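PDB 2QCV: 5-dehydro-2-deoxygluconokinase from Bacillus halodurans C-125, which probably catalyses the ATP-dependent phosphorylation of 5-dehydro-2-deoxy-D-gluconate to its 6-phosphate, a step in the breakdown of myo-inositol, as a PfkB-family carbohydrate kinase. Local coordinates for residues S145-A148 / L149-S152; S194-A197 / E198-I202; A248-K251 / A252-Y256; F279-A282 / L283-K287; M313-V316 / E317-E320. All coordinates share one frame; numbering follows the deposited sequence.

Interaction 1. Residues S145-A148 / L149-S152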
loop_
_atom_site.group_PDB
_atom_site.type_symbol
_atom_site.label_atom_id
_atom_site.label_comp_id
_atom_site.label_asym_id
_atom_site.label_seq_id
_atom_site.Cartn_x
_atom_site.Cartn_y
_atom_site.Cartn_z
ATOM N N SER A 145 -11.285 15.975 17.841
ATOM C CA SER A 145 -12.323 15.586 16.897
ATOM C C SER A 145 -12.203 14.086 16.562
ATOM O O SER A 145 -11.092 13.517 16.408
ATOM C CB SER A 145 -12.348 16.505 15.646
ATOM O OG SER A 145 -12.842 17.827 15.954
ATOM N N GLY A 146 -13.356 13.433 16.483
ATOM C CA GLY A 146 -13.410 12.014 16.205
ATOM C C GLY A 146 -12.729 11.538 14.938
ATOM O O GLY A 146 -12.163 10.440 14.911
ATOM N N THR A 147 -12.778 12.334 13.877
ATOM C CA THR A 147 -12.215 11.881 12.610
ATOM C C THR A 147 -10.702 11.730 12.695
ATOM O O THR A 147 -10.112 10.930 11.964
ATOM C CB THR A 147 -12.645 12.797 11.437
ATOM O OG1 THR A 147 -14.067 12.719 11.332
ATOM C CG2 THR A 147 -12.009 12.383 10.115
ATOM N N ALA A 148 -10.064 12.473 13.609
ATOM C CA ALA A 148 -8.620 12.357 13.816
ATOM C C ALA A 148 -8.221 10.971 14.368
ATOM O O ALA A 148 -7.041 10.635 14.389
ATOM C CB ALA A 148 -8.107 13.462 14.729
ATOM N N LEU A 149 -9.194 10.192 14.836
ATOM C CA LEU A 149 -8.946 8.827 15.301
ATOM C C LEU A 149 -9.078 7.800 14.181
ATOM O O LEU A 149 -8.869 6.615 14.435
ATOM C CB LEU A 149 -9.930 8.463 16.421
ATOM C CG LEU A 149 -9.927 9.294 17.694
ATOM C CD1 LEU A 149 -11.210 9.069 18.558
ATOM C CD2 LEU A 149 -8.694 8.966 18.524
ATOM N N SER A 150 -9.457 8.231 12.975
ATOM C CA SER A 150 -9.796 7.312 11.884
ATOM C C SER A 150 -8.602 6.536 11.326
ATOM O O SER A 150 -8.794 5.460 10.757
ATOM C CB SER A 150 -10.525 8.030 10.741
ATOM O OG SER A 150 -9.694 8.994 10.086
ATOM N N LYS A 151 -7.375 7.044 11.491
ATOM C CA LYS A 151 -6.209 6.376 10.936
ATOM C C LYS A 151 -5.002 6.695 11.800
ATOM O O LYS A 151 -4.888 7.785 12.318
ATOM C CB LYS A 151 -5.890 6.894 9.501
ATOM C CG LYS A 151 -6.890 6.617 8.402
ATOM C CD LYS A 151 -6.898 5.153 7.977
ATOM C CE LYS A 151 -8.184 4.841 7.170
ATOM N NZ LYS A 151 -8.512 3.380 7.184
ATOM N N SER A 152 -4.085 5.748 11.882
ATOM C CA SER A 152 -2.730 6.016 12.353
ATOM C C SER A 152 -1.880 6.745 11.297
ATOM O O SER A 152 -2.045 6.487 10.100
ATOM C CB SER A 152 -2.066 4.682 12.696
ATOM O OG SER A 152 -2.787 3.997 13.723
#
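Ser150 turns back on Thr147 and grips its carbonyl oxygen twice, once with the side chain and once with the backbone. The CB of Ser150 already lies 3.2 Å from Thr147 O. With chi1 at 65°, OG stands between the backbone N and the carbonyl carbon of its own residue, and from there it donates to Thr147 O at 2.7 Å, the donor almost in line with the C=O bond. Alongside this bond, the methyl CG2 of Thr147 lies 4.1 Å from OG. The backbone N of Ser150 reaches the same oxygen at 3.0 Å, but from well above the carbonyl plane, so the two donors do not compete for one direction.

One residue earlier, Leu149 N donates to Gly146 O at 3.0 Å, and Leu149 CB rests on that oxygen. These i to i+3 bonds define a short 3-10 turn leading from strand 139-145 of the central sheet towards helix 154-167. The hydroxyl of Thr147, OG1, turns to another partner and is hydrogen-bonded to Asp177, while the side chains of Leu149 and Ser150 pack on Trp183. In this buried setting both the hydroxyl and the amide of Ser150 are spent on one acceptor, which implies that a carbonyl at the end of the turn is satisfied from within the turn and probably holds the serine hydroxyl in this rotation.

Interaction 2. Residues S194-A197 / E198-I202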
loop_
_atom_site.group_PDB
_atom_site.type_symbol
_atom_site.label_atom_id
_atom_site.label_comp_id
_atom_site.label_asym_id
_atom_site.label_seq_id
_atom_site.Cartn_x
_atom_site.Cartn_y
_atom_site.Cartn_z
ATOM N N SER A 194 -15.660 4.920 21.835
ATOM C CA SER A 194 -15.948 4.517 23.234
ATOM C C SER A 194 -14.736 4.756 24.154
ATOM O O SER A 194 -14.841 5.359 25.215
ATOM C CB SER A 194 -16.433 3.066 23.295
ATOM O OG SER A 194 -15.480 2.153 22.738
ATOM N N LEU A 195 -13.574 4.332 23.695
ATOM C CA LEU A 195 -12.307 4.443 24.453
ATOM C C LEU A 195 -12.003 5.908 24.777
ATOM O O LEU A 195 -11.762 6.261 25.939
ATOM C CB LEU A 195 -11.174 3.849 23.600
ATOM C CG LEU A 195 -9.704 4.307 23.759
ATOM C CD1 LEU A 195 -9.263 4.013 25.153
ATOM C CD2 LEU A 195 -8.775 3.632 22.737
ATOM N N VAL A 196 -12.094 6.752 23.748
ATOM C CA VAL A 196 -11.796 8.169 23.900
ATOM C C VAL A 196 -12.871 8.873 24.753
ATOM O O VAL A 196 -12.536 9.617 25.679
ATOM C CB VAL A 196 -11.560 8.859 22.580
ATOM C CG1 VAL A 196 -11.421 10.382 22.786
ATOM C CG2 VAL A 196 -10.252 8.244 21.928
ATOM N N ALA A 197 -14.156 8.580 24.509
ATOM C CA ALA A 197 -15.204 9.223 25.318
ATOM C C ALA A 197 -15.022 8.863 26.789
ATOM O O ALA A 197 -15.229 9.701 27.678
ATOM C CB ALA A 197 -16.627 8.816 24.830
ATOM N N GLU A 198 -14.578 7.629 27.067
ATOM C CA GLU A 198 -14.437 7.187 28.447
ATOM C C GLU A 198 -13.342 7.948 29.206
ATOM O O GLU A 198 -13.402 8.031 30.425
ATOM C CB GLU A 198 -14.162 5.681 28.476
ATOM C CG GLU A 198 -15.441 4.855 28.191
ATOM C CD GLU A 198 -15.152 3.387 27.914
ATOM O OE1 GLU A 198 -13.986 2.975 28.094
ATOM O OE2 GLU A 198 -16.096 2.663 27.521
ATOM N N GLN A 199 -12.404 8.501 28.462
ATOM C CA GLN A 199 -11.260 9.262 28.969
ATOM C C GLN A 199 -11.540 10.749 29.043
ATOM O O GLN A 199 -10.752 11.508 29.618
ATOM C CB GLN A 199 -10.105 9.206 27.966
ATOM C CG GLN A 199 -9.552 7.921 27.613
ATOM C CD GLN A 199 -8.192 8.105 27.002
ATOM O OE1 GLN A 199 -7.272 8.574 27.665
ATOM N NE2 GLN A 199 -8.064 7.790 25.733
ATOM N N SER A 200 -12.626 11.194 28.411
ATOM C CA SER A 200 -12.872 12.638 28.209
ATOM C C SER A 200 -13.683 13.254 29.337
ATOM O O SER A 200 -14.393 12.557 30.044
ATOM C CB SER A 200 -13.621 12.848 26.885
ATOM O OG SER A 200 -12.822 12.415 25.808
ATOM N N ASP A 201 -13.605 14.580 29.459
ATOM C CA ASP A 201 -14.332 15.340 30.469
ATOM C C ASP A 201 -15.690 15.831 29.960
ATOM O O ASP A 201 -16.692 15.845 30.687
ATOM C CB ASP A 201 -13.443 16.511 30.889
ATOM C CG ASP A 201 -12.172 16.045 31.488
ATOM O OD1 ASP A 201 -12.247 15.287 32.465
ATOM O OD2 ASP A 201 -11.089 16.384 30.991
ATOM N N ILE A 202 -15.707 16.211 28.693
ATOM C CA ILE A 202 -16.921 16.681 28.016
ATOM C C ILE A 202 -17.010 15.970 26.688
ATOM O O ILE A 202 -16.025 15.929 25.937
ATOM C CB ILE A 202 -16.900 18.233 27.763
ATOM C CG1 ILE A 202 -16.653 18.993 29.076
ATOM C CG2 ILE A 202 -18.191 18.671 27.048
ATOM C CD1 ILE A 202 -16.476 20.538 28.921
#
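Ser200 OG is held beside its own backbone N, opposite the carbonyl carbon (chi1 -63°), and this rotation carries it back to Val196 O, to which it donates at 2.8 Å. Gln199 uses a similar first torsion, -60°, with an extended chain beyond CG; in the modelled conformer its CG comes to 3.2 Å from Leu195 O, and the Gln199 and Leu195 side chains lie side by side, pointing the same way. Val196 O also receives Gln199 N at 3.0 Å. The two donors approach from opposite faces of the carbonyl plane, so they use different sides of one oxygen.

This is the last, weakly bonded turn of helix 186-199, the helix of a beta-alpha-beta unit between strands 171-175 and 202-206. The bonding changes along it: Glu198 N still makes an i to i+4 bond to Ser194 O at 2.9 Å, whereas Ser200 N donates to Ala197 O, three residues back, at 3.1 Å. The aliphatic part of Glu198 lies over Ser194 O, with CG 3.1 Å away. Its OE2 is hydrogen-bonded to Tyr228 OH and forms a salt bridge with Arg163 of a second subunit, whose Leu195 also packs against Leu195 here.

Interaction 3. Residues A248-K251 / A252-Y256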
loop_
_atom_site.group_PDB
_atom_site.type_symbol
_atom_site.label_atom_id
_atom_site.label_comp_id
_atom_site.label_asym_id
_atom_site.label_seq_id
_atom_site.Cartn_x
_atom_site.Cartn_y
_atom_site.Cartn_z
ATOM N N ALA A 248 -28.073 18.518 27.550
ATOM C CA ALA A 248 -26.821 18.381 28.252
ATOM C C ALA A 248 -27.103 17.733 29.595
ATOM O O ALA A 248 -28.101 18.081 30.291
ATOM C CB ALA A 248 -26.170 19.740 28.446
ATOM N N TYR A 249 -26.225 16.824 29.979
ATOM C CA TYR A 249 -26.361 16.053 31.222
ATOM C C TYR A 249 -25.061 16.141 32.027
ATOM O O TYR A 249 -24.003 16.002 31.451
ATOM C CB TYR A 249 -26.595 14.582 30.867
ATOM C CG TYR A 249 -27.784 14.320 29.957
ATOM C CD1 TYR A 249 -29.055 14.152 30.493
ATOM C CD2 TYR A 249 -27.637 14.287 28.581
ATOM C CE1 TYR A 249 -30.164 13.914 29.688
ATOM C CE2 TYR A 249 -28.701 14.033 27.756
ATOM C CZ TYR A 249 -29.982 13.843 28.319
ATOM O OH TYR A 249 -31.045 13.630 27.531
ATOM N N THR A 250 -25.152 16.341 33.337
ATOM C CA THR A 250 -23.987 16.428 34.225
ATOM C C THR A 250 -23.914 15.193 35.115
ATOM O O THR A 250 -24.938 14.543 35.399
ATOM C CB THR A 250 -24.027 17.694 35.116
ATOM O OG1 THR A 250 -25.087 17.566 36.073
ATOM C CG2 THR A 250 -24.212 18.916 34.250
ATOM N N LYS A 251 -22.698 14.863 35.539
ATOM C CA LYS A 251 -22.461 13.702 36.361
ATOM C C LYS A 251 -23.198 13.844 37.718
ATOM O O LYS A 251 -23.642 12.864 38.290
ATOM C CB LYS A 251 -20.968 13.520 36.610
ATOM C CG LYS A 251 -20.746 12.261 37.457
ATOM C CD LYS A 251 -19.339 11.804 37.606
ATOM C CE LYS A 251 -19.348 10.276 37.962
ATOM N NZ LYS A 251 -18.062 9.632 37.701
ATOM N N ALA A 252 -23.346 15.079 38.179
ATOM C CA ALA A 252 -24.136 15.429 39.386
ATOM C C ALA A 252 -25.620 15.098 39.259
ATOM O O ALA A 252 -26.314 15.046 40.248
ATOM C CB ALA A 252 -23.972 16.936 39.707
ATOM N N GLY A 253 -26.107 14.884 38.042
ATOM C CA GLY A 253 -27.442 14.389 37.822
ATOM C C GLY A 253 -28.394 15.450 37.316
ATOM O O GLY A 253 -29.584 15.244 37.331
ATOM N N GLU A 254 -27.890 16.574 36.821
ATOM C CA GLU A 254 -28.767 17.599 36.247
ATOM C C GLU A 254 -28.874 17.392 34.735
ATOM O O GLU A 254 -28.042 16.701 34.141
ATOM C CB GLU A 254 -28.233 18.993 36.578
ATOM C CG GLU A 254 -28.050 19.208 38.078
ATOM C CD GLU A 254 -29.375 19.119 38.871
ATOM O OE1 GLU A 254 -30.438 19.550 38.335
ATOM O OE2 GLU A 254 -29.338 18.611 40.026
ATOM N N ALA A 255 -29.932 17.936 34.137
ATOM C CA ALA A 255 -30.155 17.866 32.686
ATOM C C ALA A 255 -30.711 19.198 32.217
ATOM O O ALA A 255 -31.524 19.837 32.938
ATOM C CB ALA A 255 -31.108 16.747 32.321
ATOM N N TYR A 256 -30.271 19.636 31.045
ATOM C CA TYR A 256 -30.626 20.953 30.489
ATOM C C TYR A 256 -31.036 20.762 29.048
ATOM O O TYR A 256 -30.542 19.842 28.392
ATOM C CB TYR A 256 -29.419 21.905 30.527
ATOM C CG TYR A 256 -28.880 22.079 31.906
ATOM C CD1 TYR A 256 -29.381 23.064 32.730
ATOM C CD2 TYR A 256 -27.874 21.229 32.404
ATOM C CE1 TYR A 256 -28.904 23.229 34.009
ATOM C CE2 TYR A 256 -27.383 21.391 33.690
ATOM C CZ TYR A 256 -27.910 22.404 34.484
ATOM O OH TYR A 256 -27.497 22.613 35.790
HETATM O O HOH W 1 -27.433 13.881 34.385
#
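A tight hairpin contact joins strands 246-250 and 255-258 at the surface end of the large mixed sheet, where strand 255-258 is the outermost strand of this chain on that side. The pairing is antiparallel. Ala248 and Tyr256 form the hydrogen-bonded pair, with Tyr256 N to Ala248 O at 2.8 Å, and Tyr249 faces Ala255 in the next, non-hydrogen-bonded pair. Closer to the turn, Thr250 N donates to Glu254 O at 3.0 Å.

Thr250 also bonds the loop through its side chain. A chi1 of 69° directs its OG1 to the far arm of the turn, where it accepts from Glu254 N at 3.1 Å; its CG2 approaches the Tyr256 ring at the edge, near the ring plane, 4.1 Å from CE2. The ring and Ala248 CB lie on one face of the sheet and pack on Ile289 of helix 289-305. On the other face Tyr249 CD1 meets Ala255 CB at 3.8 Å, and its hydroxyl bonds to Asn222. A water donates to both Thr250 O and Glu254 O.

Gly253 N closes the turn onto Thr250 O at 2.9 Å. At the backbone angles of Gly253 (phi/psi 106°/16°) a CB would be jammed against the carbonyl O of Ala252. Together these bonds make a 3:5 hairpin, a type I turn followed by a G1 beta bulge at Gly253.

Interaction 4. Residues F279-A282 / L283-K287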
loop_
_atom_site.group_PDB
_atom_site.type_symbol
_atom_site.label_atom_id
_atom_site.label_comp_id
_atom_site.label_asym_id
_atom_site.label_seq_id
_atom_site.Cartn_x
_atom_site.Cartn_y
_atom_site.Cartn_z
ATOM N N PHE A 279 -20.972 27.002 21.978
ATOM C CA PHE A 279 -21.270 26.329 23.236
ATOM C C PHE A 279 -20.077 26.437 24.193
ATOM O O PHE A 279 -20.219 26.848 25.357
ATOM C CB PHE A 279 -21.612 24.859 22.986
ATOM C CG PHE A 279 -21.840 24.065 24.243
ATOM C CD1 PHE A 279 -23.096 23.985 24.835
ATOM C CD2 PHE A 279 -20.815 23.371 24.814
ATOM C CE1 PHE A 279 -23.291 23.254 26.019
ATOM C CE2 PHE A 279 -20.996 22.635 25.978
ATOM C CZ PHE A 279 -22.240 22.585 26.588
ATOM N N LEU A 280 -18.876 26.151 23.685
ATOM C CA LEU A 280 -17.695 26.261 24.532
ATOM C C LEU A 280 -17.397 27.692 24.925
ATOM O O LEU A 280 -17.011 27.962 26.053
ATOM C CB LEU A 280 -16.470 25.648 23.875
ATOM C CG LEU A 280 -16.563 24.125 23.651
ATOM C CD1 LEU A 280 -15.409 23.629 22.712
ATOM C CD2 LEU A 280 -16.571 23.429 25.014
ATOM N N TYR A 281 -17.536 28.620 23.994
ATOM C CA TYR A 281 -17.417 30.031 24.371
ATOM C C TYR A 281 -18.310 30.386 25.549
ATOM O O TYR A 281 -17.876 31.051 26.511
ATOM C CB TYR A 281 -17.738 30.932 23.186
ATOM C CG TYR A 281 -17.987 32.367 23.564
ATOM C CD1 TYR A 281 -16.940 33.277 23.631
ATOM C CD2 TYR A 281 -19.272 32.819 23.826
ATOM C CE1 TYR A 281 -17.175 34.636 23.970
ATOM C CE2 TYR A 281 -19.516 34.154 24.204
ATOM C CZ TYR A 281 -18.458 35.056 24.239
ATOM O OH TYR A 281 -18.694 36.361 24.572
ATOM N N ALA A 282 -19.575 29.969 25.487
ATOM C CA ALA A 282 -20.501 30.292 26.571
ATOM C C ALA A 282 -20.084 29.683 27.897
ATOM O O ALA A 282 -20.183 30.333 28.963
ATOM C CB ALA A 282 -21.952 29.865 26.203
ATOM N N LEU A 283 -19.681 28.406 27.869
ATOM C CA LEU A 283 -19.213 27.696 29.059
ATOM C C LEU A 283 -17.992 28.383 29.703
ATOM O O LEU A 283 -17.978 28.635 30.898
ATOM C CB LEU A 283 -18.871 26.247 28.692
ATOM C CG LEU A 283 -19.023 25.177 29.763
ATOM C CD1 LEU A 283 -20.487 25.062 30.219
ATOM C CD2 LEU A 283 -18.532 23.878 29.194
ATOM N N ILE A 284 -16.977 28.646 28.889
ATOM C CA ILE A 284 -15.713 29.344 29.282
ATOM C C ILE A 284 -16.005 30.734 29.843
ATOM O O ILE A 284 -15.325 31.160 30.769
ATOM C CB ILE A 284 -14.750 29.489 28.050
ATOM C CG1 ILE A 284 -14.101 28.144 27.737
ATOM C CG2 ILE A 284 -13.629 30.509 28.293
ATOM C CD1 ILE A 284 -13.523 28.092 26.367
ATOM N N SER A 285 -17.059 31.379 29.323
ATOM C CA SER A 285 -17.477 32.731 29.709
ATOM C C SER A 285 -18.434 32.758 30.892
ATOM O O SER A 285 -18.979 33.785 31.211
ATOM C CB SER A 285 -18.157 33.421 28.533
ATOM O OG SER A 285 -17.255 33.610 27.480
ATOM N N GLY A 286 -18.671 31.615 31.523
ATOM C CA GLY A 286 -19.415 31.589 32.767
ATOM C C GLY A 286 -20.910 31.682 32.613
ATOM O O GLY A 286 -21.601 31.966 33.560
ATOM N N LYS A 287 -21.428 31.409 31.416
ATOM C CA LYS A 287 -22.861 31.568 31.171
ATOM C C LYS A 287 -23.674 30.385 31.662
ATOM O O LYS A 287 -24.898 30.462 31.760
ATOM C CB LYS A 287 -23.125 31.842 29.687
ATOM C CG LYS A 287 -22.479 33.189 29.267
ATOM C CD LYS A 287 -22.667 33.482 27.838
ATOM C CE LYS A 287 -21.886 34.720 27.402
ATOM N NZ LYS A 287 -22.273 35.897 28.168
HETATM O O HOH W 2 -21.006 37.433 25.560
#
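In the modelled conformer of Ser285, OG stands over one face of the Tyr281 ring, 3.6 Å above the plane and over its centre, at the place where helix 271-284 ends in a Schellman motif. The defining bonds are Lys287 N to Ala282 O, at 3.0 Å, and Gly286 N to Leu283 O, with Gly286 at positive phi (80°) reversing the chain.

The tyrosine gets beneath the serine because its CG is anti to the backbone N (chi1 165°), which sends the ring outwards with a tilt towards the C-terminal end, under Ser285 OG. Ser285 OG does not merely sit on the ring: it donates to Tyr281 O at 2.8 Å. Ser285 N bonds to the same oxygen from the opposite face of the carbonyl plane, so a carbonyl in the last turn has two donors from one residue. Lys287 then comes back across the helix end. Its CB lies 3.4 Å from Ala282 O, its CD touches the methyl of Ala282 at 4.0 Å, and its CE passes the ring at an angle to it, near Tyr281 CE2.

On the side facing strand 236-240 and helix 289-305, the Phe279 ring packs against Val238 and Leu293, and its CE2 meets CD2 of the modelled Leu283 conformer one turn on. Ile284 covers Leu280 O with its CG1 and CD1, while reaching Leu141 of strand 139-145. At the rim of the Tyr281 ring, in its plane, a water lies 2.7 Å from Tyr281 OH and accepts a weak bond from Lys287 NZ at 3.3 Å.

Interaction 5. Residues M313-V316 / E317-E320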
loop_
_atom_site.group_PDB
_atom_site.type_symbol
_atom_site.label_atom_id
_atom_site.label_comp_id
_atom_site.label_asym_id
_atom_site.label_seq_id
_atom_site.Cartn_x
_atom_site.Cartn_y
_atom_site.Cartn_z
HETATM N N MSE A 313 -18.340 32.977 9.661
HETATM C CA MSE A 313 -18.818 32.533 10.911
HETATM C C MSE A 313 -19.424 33.534 11.847
HETATM O O MSE A 313 -19.094 34.710 11.742
HETATM C CB MSE A 313 -19.024 31.056 11.083
HETATM C CG MSE A 313 -18.035 30.148 10.389
HETATM SE SE MSE A 313 -16.726 29.584 11.642
HETATM C CE MSE A 313 -17.918 28.936 13.272
ATOM N N PRO A 314 -20.388 33.126 12.691
ATOM C CA PRO A 314 -21.099 34.124 13.497
ATOM C C PRO A 314 -20.235 34.944 14.428
ATOM O O PRO A 314 -19.264 34.438 14.970
ATOM C CB PRO A 314 -22.074 33.253 14.322
ATOM C CG PRO A 314 -22.236 32.047 13.531
ATOM C CD PRO A 314 -20.950 31.775 12.910
ATOM N N SER A 315 -20.619 36.206 14.632
ATOM C CA SER A 315 -20.115 37.015 15.727
ATOM C C SER A 315 -20.934 36.797 17.001
ATOM O O SER A 315 -22.083 36.359 16.945
ATOM C CB SER A 315 -20.220 38.516 15.415
ATOM O OG SER A 315 -21.574 38.825 15.182
ATOM N N VAL A 316 -20.344 37.130 18.137
ATOM C CA VAL A 316 -21.074 37.144 19.430
ATOM C C VAL A 316 -22.345 38.001 19.335
ATOM O O VAL A 316 -23.432 37.601 19.793
ATOM C CB VAL A 316 -20.205 37.661 20.581
ATOM C CG1 VAL A 316 -21.061 37.933 21.838
ATOM C CG2 VAL A 316 -19.113 36.691 20.910
ATOM N N GLU A 317 -22.220 39.183 18.729
ATOM C CA GLU A 317 -23.380 40.061 18.535
ATOM C C GLU A 317 -24.507 39.410 17.721
ATOM O O GLU A 317 -25.674 39.542 18.086
ATOM C CB GLU A 317 -22.942 41.361 17.848
ATOM C CG GLU A 317 -22.061 42.244 18.735
ATOM C CD GLU A 317 -20.609 41.768 18.884
ATOM O OE1 GLU A 317 -20.107 40.958 18.051
ATOM O OE2 GLU A 317 -19.971 42.221 19.859
ATOM N N GLU A 318 -24.162 38.718 16.629
ATOM C CA GLU A 318 -25.172 38.044 15.812
ATOM C C GLU A 318 -25.839 36.924 16.605
ATOM O O GLU A 318 -27.056 36.765 16.552
ATOM C CB GLU A 318 -24.577 37.429 14.546
ATOM C CG GLU A 318 -24.234 38.426 13.492
ATOM C CD GLU A 318 -23.473 37.808 12.345
ATOM O OE1 GLU A 318 -22.613 36.928 12.581
ATOM O OE2 GLU A 318 -23.740 38.215 11.193
ATOM N N ILE A 319 -25.024 36.139 17.307
ATOM C CA ILE A 319 -25.546 35.040 18.156
ATOM C C ILE A 319 -26.503 35.609 19.193
ATOM O O ILE A 319 -27.609 35.120 19.352
ATOM C CB ILE A 319 -24.402 34.232 18.849
ATOM C CG1 ILE A 319 -23.610 33.432 17.806
ATOM C CG2 ILE A 319 -24.957 33.307 19.966
ATOM C CD1 ILE A 319 -22.229 32.960 18.254
ATOM N N GLU A 320 -26.090 36.658 19.886
ATOM C CA GLU A 320 -26.905 37.216 20.983
ATOM C C GLU A 320 -28.228 37.857 20.503
ATOM O O GLU A 320 -29.272 37.713 21.154
ATOM C CB GLU A 320 -26.066 38.137 21.850
ATOM C CG GLU A 320 -25.081 37.320 22.667
ATOM C CD GLU A 320 -24.095 38.119 23.489
ATOM O OE1 GLU A 320 -24.002 39.349 23.290
ATOM O OE2 GLU A 320 -23.411 37.491 24.347
#
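The backbone passes from an extended conformation at Ser315 straight into the first turn of helix 316-325, where Ile319 N donates to Ser315 O at 3.0 Å and Glu320 N to Val316 O at 2.8 Å. Ser315 and Glu318 exchange bonds across this start. Ser315 OG, turned by a chi1 of 59° to face the first helical turn, accepts from Glu318 N at 3.0 Å. In return the extended Glu318 side chain brings its carboxylate back to the N-cap, and its OE1 takes the N-H of Ser315 on the anti side, also at 3.0 Å and nearly straight at 165°.

This reciprocal pair is a capping box, with Ser315 as N-cap, and it gives the amides of Ser315 and Glu318 side-chain partners at the helix start. The negative carboxylate also stands at the positive end of the helix dipole, probably a favourable place for it, and Lys306 makes a long, weak ion pair with OE1. Before the cap, Pro314 CB packs on Ile319 CG1 at 3.8 Å, and both residues rest on helix 289-305. Further along, Val316 and Glu320 run side by side in the same direction, Val316 CG1 lying 3.5 Å from the Glu320 carboxylate carbon CD, while Glu320 OE2 is hydrogen-bonded to Tyr295.

How the interactions relate
All five contacts are local turns at the ends of helices or strands, and four of them, interactions 1, 2, 4 and 5, touch in series. Interaction 1 touches interaction 2 where Leu149 CD1 lies 3.6 Å from Val196 CG2. Interaction 2 reaches interaction 4 through Ile202 CD1 and Leu283 CD2, 3.9 Å apart, and interaction 4 meets interaction 5 where Tyr281 OH lies 3.7 Å from Val316 CG2. Interaction 3 stays apart, its nearest atoms about 5 Å from interaction 4, although strand 255-258 and helix 271-284 follow each other in the chain. Interactions 1 and 5 have centres about 30 Å apart. A triethylene glycol, probably from crystallisation, lies about 4 Å from the Ser194 side chain of interaction 2.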